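Local coordinates for protein DNA-entry nuclease inhibitor (Bacillus subtilis subsp. subtilis, PDB 4MQD) that inhibits the DNA-degrading activity of the DNA-entry nuclease, its partner in a membrane complex that governs binding and entry of donor DNA during competence, at residues 20-25 with 109-114; 62-67 with 90-95. All coordinates share one frame; numbering follows the deposited sequence.

Contact 1. Residues 20-25 with 109-114; sequences FTVFQK and YQLTCW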
loop_
_atom_site.group_PDB
_atom_site.type_symbol
_atom_site.label_atom_id
_atom_site.label_comp_id
_atom_site.label_asym_id
_atom_site.label_seq_id
_atom_site.Cartn_x
_atom_site.Cartn_y
_atom_site.Cartn_z
ATOM N N PHE A 20 10.967 -2.992 18.451
ATOM C CA PHE A 20 11.897 -3.991 17.937
ATOM C C PHE A 20 13.053 -3.236 17.287
ATOM O O PHE A 20 12.896 -2.077 16.893
ATOM C CB PHE A 20 11.220 -4.942 16.943
ATOM C CG PHE A 20 10.639 -4.258 15.739
ATOM C CD1 PHE A 20 11.408 -4.054 14.601
ATOM C CD2 PHE A 20 9.319 -3.831 15.738
ATOM C CE1 PHE A 20 10.873 -3.429 13.487
ATOM C CE2 PHE A 20 8.778 -3.205 14.626
ATOM C CZ PHE A 20 9.557 -3.003 13.500
ATOM N N THR A 21 14.202 -3.891 17.177
ATOM C CA THR A 21 15.431 -3.204 16.802
ATOM C C THR A 21 16.166 -3.903 15.670
ATOM O O THR A 21 16.364 -5.117 15.701
ATOM C CB THR A 21 16.366 -3.074 18.020
ATOM O OG1 THR A 21 15.681 -2.371 19.064
ATOM C CG2 THR A 21 17.648 -2.325 17.660
ATOM N N VAL A 22 16.559 -3.112 14.673
ATOM C CA VAL A 22 17.380 -3.579 13.563
ATOM C C VAL A 22 18.821 -3.189 13.864
ATOM O O VAL A 22 19.102 -2.013 14.105
ATOM C CB VAL A 22 16.944 -2.928 12.233
ATOM C CG1 VAL A 22 17.772 -3.465 11.071
ATOM C CG2 VAL A 22 15.452 -3.147 11.998
ATOM N N PHE A 23 19.728 -4.163 13.858
ATOM C CA PHE A 23 21.123 -3.905 14.229
ATOM C C PHE A 23 22.132 -4.771 13.478
ATOM O O PHE A 23 21.767 -5.723 12.784
ATOM C CB PHE A 23 21.308 -4.047 15.747
ATOM C CG PHE A 23 20.896 -5.385 16.298
ATOM C CD1 PHE A 23 19.555 -5.681 16.514
ATOM C CD2 PHE A 23 21.848 -6.336 16.636
ATOM C CE1 PHE A 23 19.173 -6.905 17.036
ATOM C CE2 PHE A 23 21.472 -7.562 17.160
ATOM C CZ PHE A 23 20.132 -7.846 17.361
ATOM N N GLN A 24 23.407 -4.419 13.628
ATOM C CA GLN A 24 24.492 -5.068 12.896
ATOM C C GLN A 24 24.688 -6.508 13.361
ATOM O O GLN A 24 24.361 -6.850 14.497
ATOM C CB GLN A 24 25.803 -4.288 13.063
ATOM C CG GLN A 24 25.731 -2.806 12.704
ATOM C CD GLN A 24 25.197 -2.547 11.304
ATOM O OE1 GLN A 24 25.572 -3.226 10.348
ATOM N NE2 GLN A 24 24.325 -1.552 11.178
ATOM N N LYS A 25 25.230 -7.337 12.470
ATOM C CA LYS A 25 25.429 -8.769 12.728
ATOM C C LYS A 25 26.131 -9.048 14.059
ATOM O O LYS A 25 25.725 -9.945 14.802
ATOM C CB LYS A 25 26.238 -9.409 11.591
ATOM C CG LYS A 25 26.268 -10.935 11.624
ATOM C CD LYS A 25 27.591 -11.505 11.125
ATOM C CE LYS A 25 27.726 -11.418 9.613
ATOM N NZ LYS A 25 26.828 -12.367 8.899
ATOM N N TYR A 109 21.674 2.322 3.009
ATOM C CA TYR A 109 20.297 2.063 2.612
ATOM C C TYR A 109 19.366 3.149 3.128
ATOM O O TYR A 109 19.697 3.866 4.073
ATOM C CB TYR A 109 19.821 0.719 3.174
ATOM C CG TYR A 109 20.606 -0.488 2.710
ATOM C CD1 TYR A 109 21.784 -0.865 3.349
ATOM C CD2 TYR A 109 20.158 -1.266 1.649
ATOM C CE1 TYR A 109 22.502 -1.975 2.934
ATOM C CE2 TYR A 109 20.869 -2.378 1.227
ATOM C CZ TYR A 109 22.039 -2.729 1.873
ATOM O OH TYR A 109 22.748 -3.834 1.460
ATOM N N GLN A 110 18.207 3.269 2.489
ATOM C CA GLN A 110 17.076 3.994 3.056
ATOM C C GLN A 110 16.104 2.953 3.592
ATOM O O GLN A 110 15.361 2.327 2.828
ATOM C CB GLN A 110 16.395 4.882 2.011
ATOM C CG GLN A 110 17.155 6.164 1.695
ATOM C CD GLN A 110 17.240 7.119 2.875
ATOM O OE1 GLN A 110 16.457 7.038 3.825
ATOM N NE2 GLN A 110 18.198 8.036 2.817
ATOM N N LEU A 111 16.140 2.760 4.908
ATOM C CA LEU A 111 15.329 1.749 5.569
ATOM C C LEU A 111 13.962 2.325 5.915
ATOM O O LEU A 111 13.864 3.272 6.700
ATOM C CB LEU A 111 16.031 1.262 6.839
ATOM C CG LEU A 111 15.482 -0.015 7.479
ATOM C CD1 LEU A 111 15.767 -1.224 6.598
ATOM C CD2 LEU A 111 16.076 -0.211 8.866
ATOM N N THR A 112 12.915 1.755 5.323
ATOM C CA THR A 112 11.545 2.190 5.574
ATOM C C THR A 112 10.778 1.118 6.342
ATOM O O THR A 112 10.882 -0.066 6.028
ATOM C CB THR A 112 10.809 2.506 4.259
ATOM O OG1 THR A 112 11.502 3.550 3.565
ATOM C CG2 THR A 112 9.374 2.951 4.527
ATOM N N CYS A 113 10.018 1.543 7.349
ATOM C CA CYS A 113 9.186 0.641 8.141
ATOM C C CYS A 113 7.723 1.080 8.097
ATOM O O CYS A 113 7.387 2.183 8.536
ATOM C CB CYS A 113 9.665 0.600 9.594
ATOM S SG CYS A 113 8.707 -0.506 10.664
ATOM N N TRP A 114 6.864 0.218 7.559
ATOM C CA TRP A 114 5.425 0.460 7.553
ATOM C C TRP A 114 4.775 -0.325 8.681
ATOM O O TRP A 114 5.014 -1.529 8.816
ATOM C CB TRP A 114 4.793 0.018 6.231
ATOM C CG TRP A 114 5.128 0.858 5.041
ATOM C CD1 TRP A 114 4.436 1.941 4.579
ATOM C CD2 TRP A 114 6.212 0.658 4.132
ATOM N NE1 TRP A 114 5.034 2.438 3.445
ATOM C CE2 TRP A 114 6.126 1.666 3.148
ATOM C CE3 TRP A 114 7.252 -0.274 4.058
ATOM C CZ2 TRP A 114 7.044 1.770 2.101
ATOM C CZ3 TRP A 114 8.163 -0.172 3.017
ATOM C CH2 TRP A 114 8.054 0.844 2.054
#

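Contact 2. Residues 62-67 with 90-95; sequences ILFRLN and IHIESI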
loop_
_atom_site.group_PDB
_atom_site.type_symbol
_atom_site.label_atom_id
_atom_site.label_comp_id
_atom_site.label_asym_id
_atom_site.label_seq_id
_atom_site.Cartn_x
_atom_site.Cartn_y
_atom_site.Cartn_z
ATOM N N ILE A 62 7.234 -9.840 10.956
ATOM C CA ILE A 62 8.205 -8.961 10.317
ATOM C C ILE A 62 8.368 -9.390 8.863
ATOM O O ILE A 62 8.757 -10.526 8.597
ATOM C CB ILE A 62 9.584 -9.040 11.012
ATOM C CG1 ILE A 62 9.462 -8.728 12.514
ATOM C CG2 ILE A 62 10.586 -8.112 10.332
ATOM C CD1 ILE A 62 8.983 -7.327 12.839
ATOM N N LEU A 63 8.056 -8.488 7.935
ATOM C CA LEU A 63 8.274 -8.720 6.503
ATOM C C LEU A 63 9.452 -7.883 6.033
ATOM O O LEU A 63 9.317 -6.675 5.820
ATOM C CB LEU A 63 7.029 -8.354 5.686
ATOM C CG LEU A 63 6.008 -9.469 5.468
ATOM C CD1 LEU A 63 5.532 -10.032 6.799
ATOM C CD2 LEU A 63 4.837 -8.957 4.640
ATOM N N PHE A 64 10.608 -8.519 5.878
ATOM C CA PHE A 64 11.798 -7.814 5.419
ATOM C C PHE A 64 11.914 -7.908 3.904
ATOM O O PHE A 64 11.675 -8.970 3.324
ATOM C CB PHE A 64 13.058 -8.365 6.081
ATOM C CG PHE A 64 14.236 -7.442 5.971
ATOM C CD1 PHE A 64 14.360 -6.357 6.824
ATOM C CD2 PHE A 64 15.207 -7.643 5.000
ATOM C CE1 PHE A 64 15.437 -5.494 6.718
ATOM C CE2 PHE A 64 16.287 -6.785 4.889
ATOM C CZ PHE A 64 16.402 -5.708 5.749
ATOM N N ARG A 65 12.274 -6.793 3.273
ATOM C CA ARG A 65 12.427 -6.721 1.820
ATOM C C ARG A 65 13.666 -5.925 1.432
ATOM O O ARG A 65 14.081 -5.018 2.155
ATOM C CB ARG A 65 11.208 -6.054 1.190
ATOM C CG ARG A 65 9.903 -6.799 1.391
ATOM C CD ARG A 65 8.743 -6.005 0.825
ATOM N NE ARG A 65 7.466 -6.657 1.083
ATOM C CZ ARG A 65 6.279 -6.158 0.746
ATOM N NH1 ARG A 65 6.185 -4.984 0.129
ATOM N NH2 ARG A 65 5.176 -6.842 1.032
ATOM N N LEU A 66 14.237 -6.271 0.281
ATOM C CA LEU A 66 15.361 -5.544 -0.301
ATOM C C LEU A 66 14.960 -5.018 -1.683
ATOM O O LEU A 66 14.649 -5.801 -2.583
ATOM C CB LEU A 66 16.580 -6.461 -0.419
ATOM C CG LEU A 66 17.844 -5.907 -1.087
ATOM C CD1 LEU A 66 18.347 -4.649 -0.395
ATOM C CD2 LEU A 66 18.928 -6.972 -1.115
ATOM N N ASN A 67 14.963 -3.692 -1.831
ATOM C CA ASN A 67 14.637 -3.021 -3.095
ATOM C C ASN A 67 13.288 -3.432 -3.684
ATOM O O ASN A 67 13.166 -3.669 -4.887
ATOM C CB ASN A 67 15.755 -3.238 -4.123
ATOM C CG ASN A 67 17.081 -2.655 -3.672
ATOM O OD1 ASN A 67 17.136 -1.534 -3.163
ATOM N ND2 ASN A 67 18.159 -3.406 -3.864
ATOM N N ILE A 90 22.404 -8.548 8.990
ATOM C CA ILE A 90 21.782 -7.792 10.079
ATOM C C ILE A 90 20.907 -8.700 10.936
ATOM O O ILE A 90 20.614 -9.830 10.551
ATOM C CB ILE A 90 20.905 -6.636 9.552
ATOM C CG1 ILE A 90 19.800 -7.167 8.630
ATOM C CG2 ILE A 90 21.759 -5.611 8.824
ATOM C CD1 ILE A 90 18.686 -6.176 8.378
ATOM N N HIS A 91 20.496 -8.193 12.095
ATOM C CA HIS A 91 19.532 -8.882 12.949
ATOM C C HIS A 91 18.331 -7.992 13.223
ATOM O O HIS A 91 18.426 -6.767 13.163
ATOM C CB HIS A 91 20.158 -9.271 14.288
ATOM C CG HIS A 91 21.279 -10.255 14.176
ATOM N ND1 HIS A 91 21.120 -11.507 13.621
ATOM C CD2 HIS A 91 22.572 -10.178 14.569
ATOM C CE1 HIS A 91 22.272 -12.154 13.665
ATOM N NE2 HIS A 91 23.168 -11.369 14.236
ATOM N N ILE A 92 17.199 -8.623 13.515
ATOM C CA ILE A 92 16.024 -7.927 14.028
ATOM C C ILE A 92 15.555 -8.675 15.267
ATOM O O ILE A 92 15.493 -9.906 15.268
ATOM C CB ILE A 92 14.890 -7.845 12.987
ATOM C CG1 ILE A 92 15.386 -7.116 11.731
ATOM C CG2 ILE A 92 13.676 -7.145 13.588
ATOM C CD1 ILE A 92 14.338 -6.929 10.654
ATOM N N GLU A 93 15.241 -7.932 16.323
ATOM C CA GLU A 93 14.920 -8.536 17.608
ATOM C C GLU A 93 14.196 -7.555 18.525
ATOM O O GLU A 93 14.456 -6.351 18.493
ATOM C CB GLU A 93 16.209 -9.022 18.287
ATOM C CG GLU A 93 15.982 -9.959 19.463
ATOM C CD GLU A 93 17.269 -10.456 20.096
ATOM O OE1 GLU A 93 18.337 -10.378 19.453
ATOM O OE2 GLU A 93 17.207 -10.931 21.250
ATOM N N SER A 94 13.273 -8.082 19.325
ATOM C CA SER A 94 12.657 -7.329 20.411
ATOM C C SER A 94 13.238 -7.858 21.718
ATOM O O SER A 94 14.074 -8.758 21.709
ATOM C CB SER A 94 11.135 -7.486 20.388
ATOM O OG SER A 94 10.519 -6.596 21.303
ATOM N N ILE A 95 12.798 -7.306 22.840
ATOM C CA ILE A 95 13.369 -7.669 24.133
ATOM C C ILE A 95 12.941 -9.087 24.538
ATOM O O ILE A 95 11.754 -9.361 24.721
ATOM C CB ILE A 95 13.013 -6.621 25.206
ATOM C CG1 ILE A 95 13.694 -5.290 24.851
ATOM C CG2 ILE A 95 13.455 -7.079 26.590
ATOM C CD1 ILE A 95 12.996 -4.065 25.388
#

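Contact 1. Residues 20-25 with 109-114
The F20 ring meets C113 with its edge: SG lies near the ring plane beyond CZ, 5.2 Å from the ring centroid and 79° off the ring normal. Outside the two segments the same ring packs edge-to-face with Y128, and the F20 side chain also touches I92 and I130. These contacts belong to the core of a β-sandwich, in which strand 19-24 of an antiparallel sheet faces strand 107-116 of a mixed sheet. The evidence for face-to-face packing is the spacing: the nearest CA atoms, those of V22 and L111, are 9.8 Å apart, and the contact is made by side chains alone. The strands run in nearly opposite directions, and about 113 Å² is buried between the two segments, from two side-chain pairs.

Alternation along each strand sorts the residues. V22, L111 and C113 direct their CB atoms into the interlayer, while F20 leaves its strand obliquely and brings the far end of its ring inward. Its chi1 of 60° sets CG between the backbone N and the carbonyl carbon. From there CZ comes 3.9 Å from C113 SG, a sulfur-aromatic contact that places the C-H rim, rather than the π face, against sulfur.

The second pair is purely aliphatic. L111 reaches across with an extended branch, CD2 lying anti to its own CA, and this methyl approaches the fork of V22. The side turned away from the core is different in character: T112 OG1 and T80 OG1 on the neighbouring strand share a hydrogen bond, and T112 CG2 lies 3.4 Å above one face of the W114 indole, offset toward its rim. Back in the interlayer, L111 CD2 stands 4.3 Å from V22 CG1 and equally 4.3 Å from V22 CG2.

Contact 2. Residues 62-67 with 90-95
I92 CD1 is the shared methyl of this contact: it lies 3.9 Å from I62 CG2 and 3.9 Å from F64 CD1, bridging two side chains that project from the same face of strand 59-66. The packing joins the two layers of the β-sandwich. The strand segments 62-66 and 90-93 approach to 10.4 Å between axes and run at 161°, close to antiparallel, with about 170 Å² buried between the segments.

F64 and I90 reach toward each other from opposite layers. With CG anti to the backbone N (chi1 -163°), the phenyl extends from its strand, while an extended chi2 carries I90 CD1 out to meet it. The methyls of I90 and I92 both come up to the ring obliquely.

Around this shell, I130 of strand 127-134 touches I62, F64 and I92 alike. W8 packs edge-to-face with F64, and F102 meets the same ring at a shallow interplanar angle. I130, W8 and F102 thus pack around the phenyl, while V22 backs I90 and I92. The far end of the ring makes the closest approach across the layers: CZ to I90 CD1, 3.5 Å, with CE1 to the same methyl at 3.7 Å.

The chain starts in the mixed sheet with strand 6-14, enters contact 1 on strand 19-24, and goes back to the mixed sheet on strand 59-66 before leaving it for strand 90-93, where contact 2 closes a loop of 22 intervening residues that includes strand 77-85. Strand 107-116 then closes contact 1 over 83 residues, so contact 2 is nested within it. Both contacts span the two sheets. They are joined directly because strands 19-24 and 90-93 are neighbours: T21 N to E93 O (2.8 Å) and F23 O to H91 N (2.9 Å) are probable hydrogen bonds. In the other sheet, strand 127-134 lies between 59-66 and 107-116, and its I130 touches side chains of both contacts.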